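Local structure of possible membrane-associated serine protease (Mycobacterium tuberculosis, 3K6Y) at the interface of chains A and B. The protein is a trypsin-like serine protease that helps Mycobacterium tuberculosis resist oxidative and acid stress, represented here by its protease domain in the active form. Numbering follows the deposited sequence. Chains: chain A/B, Possible membrane-associated serine protease.

Contact 1: the interface of chains A and B. Residues chain A 52-55; chain B 164-165.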
loop_
_atom_site.group_PDB
_atom_site.type_symbol
_atom_site.label_atom_id
_atom_site.label_comp_id
_atom_site.label_asym_id
_atom_site.label_seq_id
_atom_site.Cartn_x
_atom_site.Cartn_y
_atom_site.Cartn_z
ATOM N N PRO A 52 -5.094 -7.850 -10.606
ATOM C CA PRO A 52 -5.411 -9.251 -10.262
ATOM C C PRO A 52 -5.481 -9.502 -8.748
ATOM O O PRO A 52 -6.244 -10.372 -8.329
ATOM C CB PRO A 52 -4.274 -10.047 -10.930
ATOM C CG PRO A 52 -3.157 -9.044 -11.174
ATOM C CD PRO A 52 -3.898 -7.751 -11.461
ATOM N N ARG A 53 -4.749 -8.750 -7.924
ATOM C CA ARG A 53 -4.838 -8.950 -6.485
ATOM C C ARG A 53 -6.256 -8.650 -5.999
ATOM O O ARG A 53 -6.712 -9.184 -4.981
ATOM C CB ARG A 53 -3.853 -8.030 -5.773
ATOM C CG ARG A 53 -2.514 -8.611 -5.429
ATOM C CD ARG A 53 -1.871 -7.797 -4.300
ATOM N NE ARG A 53 -1.393 -6.488 -4.755
ATOM C CZ ARG A 53 -1.527 -5.351 -4.070
ATOM N NH1 ARG A 53 -1.018 -4.238 -4.566
ATOM N NH2 ARG A 53 -2.173 -5.306 -2.904
ATOM N N CYS A 54 -6.953 -7.783 -6.736
ATOM C CA CYS A 54 -8.265 -7.315 -6.356
ATOM C C CYS A 54 -9.345 -7.995 -7.188
ATOM O O CYS A 54 -10.518 -7.677 -7.042
ATOM C CB CYS A 54 -8.360 -5.788 -6.590
ATOM S SG CYS A 54 -6.947 -4.844 -5.984
ATOM N N GLN A 55 -8.928 -8.883 -8.085
ATOM C CA GLN A 55 -9.832 -9.553 -9.049
ATOM C C GLN A 55 -10.647 -8.540 -9.849
ATOM O O GLN A 55 -11.844 -8.706 -10.067
ATOM C CB GLN A 55 -10.725 -10.589 -8.343
ATOM C CG GLN A 55 -9.912 -11.658 -7.620
ATOM C CD GLN A 55 -10.717 -12.633 -6.803
ATOM O OE1 GLN A 55 -11.848 -12.357 -6.421
ATOM N NE2 GLN A 55 -10.097 -13.757 -6.487
ATOM N N PRO B 164 -8.798 -9.687 -2.186
ATOM C CA PRO B 164 -9.585 -10.763 -2.815
ATOM C C PRO B 164 -8.826 -12.022 -3.267
ATOM O O PRO B 164 -9.272 -13.140 -2.980
ATOM C CB PRO B 164 -10.237 -10.043 -4.015
ATOM C CG PRO B 164 -10.456 -8.666 -3.498
ATOM C CD PRO B 164 -9.196 -8.360 -2.703
ATOM N N GLU B 165 -7.717 -11.864 -3.978
ATOM C CA GLU B 165 -7.002 -13.015 -4.538
ATOM C C GLU B 165 -6.030 -13.618 -3.509
ATOM O O GLU B 165 -5.129 -12.928 -3.025
ATOM C CB GLU B 165 -6.235 -12.614 -5.800
ATOM C CG GLU B 165 -5.562 -13.790 -6.542
ATOM C CD GLU B 165 -6.544 -14.834 -7.106
ATOM O OE1 GLU B 165 -7.619 -14.472 -7.624
ATOM O OE2 GLU B 165 -6.232 -16.042 -7.037
HETATM O O HOH W 1 -6.839 -12.588 -9.706
#

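Contact 2: the interface of chains A and B. Residues chain A 101-102, 159, 161, 163-165; chain B 53, 233-235.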
loop_
_atom_site.group_PDB
_atom_site.type_symbol
_atom_site.label_atom_id
_atom_site.label_comp_id
_atom_site.label_asym_id
_atom_site.label_seq_id
_atom_site.Cartn_x
_atom_site.Cartn_y
_atom_site.Cartn_z
ATOM N N PRO A 101 -2.380 7.653 -0.454
ATOM C CA PRO A 101 -3.736 7.187 -0.206
ATOM C C PRO A 101 -4.487 8.030 0.811
ATOM O O PRO A 101 -5.679 7.784 1.026
ATOM C CB PRO A 101 -3.498 5.780 0.338
ATOM C CG PRO A 101 -2.214 5.880 1.064
ATOM C CD PRO A 101 -1.366 6.820 0.223
ATOM N N SER A 102 -3.806 8.983 1.438
ATOM C CA SER A 102 -4.435 9.880 2.411
ATOM C C SER A 102 -5.067 11.034 1.665
ATOM O O SER A 102 -6.263 11.303 1.810
ATOM C CB SER A 102 -3.420 10.387 3.436
ATOM O OG SER A 102 -2.844 9.312 4.171
ATOM N N ASP A 159 -9.476 7.521 4.978
ATOM C CA ASP A 159 -8.695 7.442 3.742
ATOM C C ASP A 159 -9.221 6.296 2.893
ATOM O O ASP A 159 -10.196 5.633 3.282
ATOM C CB ASP A 159 -7.192 7.365 4.031
ATOM C CG ASP A 159 -6.733 6.038 4.631
ATOM O OD1 ASP A 159 -7.459 5.015 4.596
ATOM O OD2 ASP A 159 -5.582 6.047 5.137
ATOM N N TYR A 161 -8.386 3.377 2.285
ATOM C CA TYR A 161 -8.334 2.034 2.859
ATOM C C TYR A 161 -9.203 1.858 4.093
ATOM O O TYR A 161 -9.285 0.749 4.636
ATOM C CB TYR A 161 -6.912 1.708 3.280
ATOM C CG TYR A 161 -5.842 1.827 2.219
ATOM C CD1 TYR A 161 -4.632 2.456 2.536
ATOM C CD2 TYR A 161 -5.999 1.270 0.959
ATOM C CE1 TYR A 161 -3.584 2.547 1.628
ATOM C CE2 TYR A 161 -4.949 1.390 -0.008
ATOM C CZ TYR A 161 -3.751 2.022 0.356
ATOM O OH TYR A 161 -2.729 2.104 -0.576
ATOM N N ASP A 163 -8.326 3.213 6.872
ATOM C CA ASP A 163 -7.371 3.186 7.984
ATOM C C ASP A 163 -7.948 3.857 9.229
ATOM O O ASP A 163 -8.809 4.732 9.133
ATOM C CB ASP A 163 -6.061 3.900 7.600
ATOM C CG ASP A 163 -5.233 3.154 6.551
ATOM O OD1 ASP A 163 -5.193 1.906 6.565
ATOM O OD2 ASP A 163 -4.610 3.867 5.719
ATOM N N PRO A 164 -7.458 3.457 10.415
ATOM C CA PRO A 164 -7.927 4.052 11.678
ATOM C C PRO A 164 -7.965 5.587 11.767
ATOM O O PRO A 164 -8.973 6.148 12.214
ATOM C CB PRO A 164 -6.945 3.458 12.711
ATOM C CG PRO A 164 -6.659 2.107 12.161
ATOM C CD PRO A 164 -6.529 2.333 10.662
ATOM N N GLU A 165 -6.894 6.265 11.373
ATOM C CA GLU A 165 -6.815 7.719 11.531
ATOM C C GLU A 165 -7.473 8.443 10.343
ATOM O O GLU A 165 -7.062 8.256 9.196
ATOM C CB GLU A 165 -5.358 8.170 11.669
ATOM C CG GLU A 165 -5.180 9.673 11.979
ATOM C CD GLU A 165 -5.761 10.119 13.334
ATOM O OE1 GLU A 165 -5.647 9.388 14.338
ATOM O OE2 GLU A 165 -6.337 11.225 13.399
ATOM N N ARG B 53 -1.083 6.515 10.876
ATOM C CA ARG B 53 -2.269 6.226 10.082
ATOM C C ARG B 53 -3.059 5.080 10.714
ATOM O O ARG B 53 -4.279 4.972 10.544
ATOM C CB ARG B 53 -1.861 5.840 8.665
ATOM C CG ARG B 53 -1.857 6.936 7.641
ATOM C CD ARG B 53 -1.952 6.332 6.235
ATOM N NE ARG B 53 -0.706 5.683 5.818
ATOM C CZ ARG B 53 -0.637 4.522 5.165
ATOM N NH1 ARG B 53 0.546 4.058 4.805
ATOM N NH2 ARG B 53 -1.728 3.811 4.879
ATOM N N GLY B 233 1.917 0.812 2.037
ATOM C CA GLY B 233 0.577 0.269 1.870
ATOM C C GLY B 233 -0.412 0.637 2.966
ATOM O O GLY B 233 -0.322 1.684 3.618
ATOM N N ALA B 234 -1.388 -0.239 3.164
ATOM C CA ALA B 234 -2.469 -0.009 4.104
ATOM C C ALA B 234 -2.100 -0.527 5.478
ATOM O O ALA B 234 -1.226 -1.385 5.642
ATOM C CB ALA B 234 -3.732 -0.700 3.620
ATOM N N CYS B 235 -2.816 -0.042 6.479
ATOM C CA CYS B 235 -2.743 -0.623 7.813
ATOM C C CYS B 235 -3.329 -2.013 7.790
ATOM O O CYS B 235 -4.381 -2.258 7.167
ATOM C CB CYS B 235 -3.530 0.228 8.807
ATOM S SG CYS B 235 -2.882 1.913 8.891
HETATM O O HOH W 2 -6.478 -0.512 6.405
#

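Contact 1: the interface of chains A and B
The 3-10 helix 52-54 of chain A and the next residue, A:Gln55, receive the loop residues B:Pro164 and B:Glu165 of the other copy. Main chain and side chains both bind. B:Glu165 N donates a hydrogen bond to the carbonyl A:Arg53 O at 3.0 Å. This ties the loop to the short helix.

The side chain of B:Glu165 starts beside A:Pro52 O and leads away to the tip of A:Gln55. Its CG lies anti to the backbone N (chi1 -174°), and the chain bends at chi2 (64°). The bend carries the carboxylate to the A:Gln55 amide. The amide A:Gln55 NE2 donates to B:Glu165 OE1 at 2.8 Å, and the bond is almost straight (170° at H). The acceptor lies nearly in the amide plane, but the N-H enters from above the carboxylate plane. The two flat groups are thus strongly turned against each other, and the two side chains cross at about a right angle.

A water also holds the carboxylate oxygen. Water 1 lies 2.9 Å from B:Glu165 OE1. The same water 1 is 2.7 Å from the carbonyl A:Pro52 O. The OE1 atom is therefore gripped by both an amide and a water. The CB of B:Glu165 packs 3.4 Å from A:Pro52 O.

B:Pro164 supplies much of the apolar contact. The ring atom B:Pro164 CG touches A:Cys54 CA at 3.8 Å. B:Pro164 CB lies 3.8 Å from A:Gln55 CD, where the two side chains slide past each other in opposite directions. The A:Gln55 chain is extended beyond CG, which brings its amide end to both partners.

The protein is a monomer, so the pairing may be a crystal contact. The 3-10 helix 52-54 joins strands 44-51 and 56-64. The loop of B:Pro164 and B:Glu165 lies between strands 143-157 and 167-175. The patch centre is about 13 Å from the catalytic A:His75.

Contact 2: the interface of chains A and B
B:Arg53 passes across A:Ser102 and A:Asp159 to A:Asp163. From CB the chain runs out through CG to CD. B:Arg53 CD rests 3.7 Å from the hydroxyl A:Ser102 OG and also meets A:Asp159 OD2 and A:Asp163 OD2. A bend at chi3 (-73°) then turns the guanidinium toward A:Asp163. The tip nitrogen B:Arg53 NH2 makes a salt bridge to A:Asp163 OD2 at 3.0 Å. The acceptor lies nearly in the guanidinium plane, while the nitrogen stands above the carboxylate plane.

Both end nitrogens also grip one carbonyl of their own chain: B:Arg53 NH1 and NH2 each donate a hydrogen bond of 2.8 Å to B:Gly233 O. This end-on grip and the salt bridge together probably hold the guanidinium's rotation.

The other carboxylate oxygen, A:Asp163 OD1, accepts from B:Cys235 N at 3.1 Å and shares a water with B:Cys235 O. In the second shell, A:Asp159 OD1 takes the N-H groups of A:Tyr161 and A:Asp163 on opposite faces of its carboxylate. This positions the loop. B:Ala234 CB sits over a face of the A:Tyr161 ring, 3.7 Å from its centroid.

The A:159-165 residues belong to the loop between strands 143-157 and 167-175. A:Ser102 lies between strands 95-100 and 105-109. The patch centre is about 10 Å from the catalytic A:Asp104, and chain B contributes its C-terminal tail.

The centres of contact 1 and contact 2 lie about 19 Å apart along one two-fold symmetric interface. Both use Arg53, Pro164 and Glu165, with the chains exchanged. Contact 2 thus includes the twin of the Glu165 N to Arg53 O bond of contact 1, and adds the arginine tip and the C-terminal tail. A disulfide is expected between Cys54 and Cys235 of the same copy, which would link 3-10 helix and tail. The patch centres lie about 10 to 18 Å from the catalytic His75 and Asp104 of chain A. The protein is a monomer, so the pair may reflect the crystal.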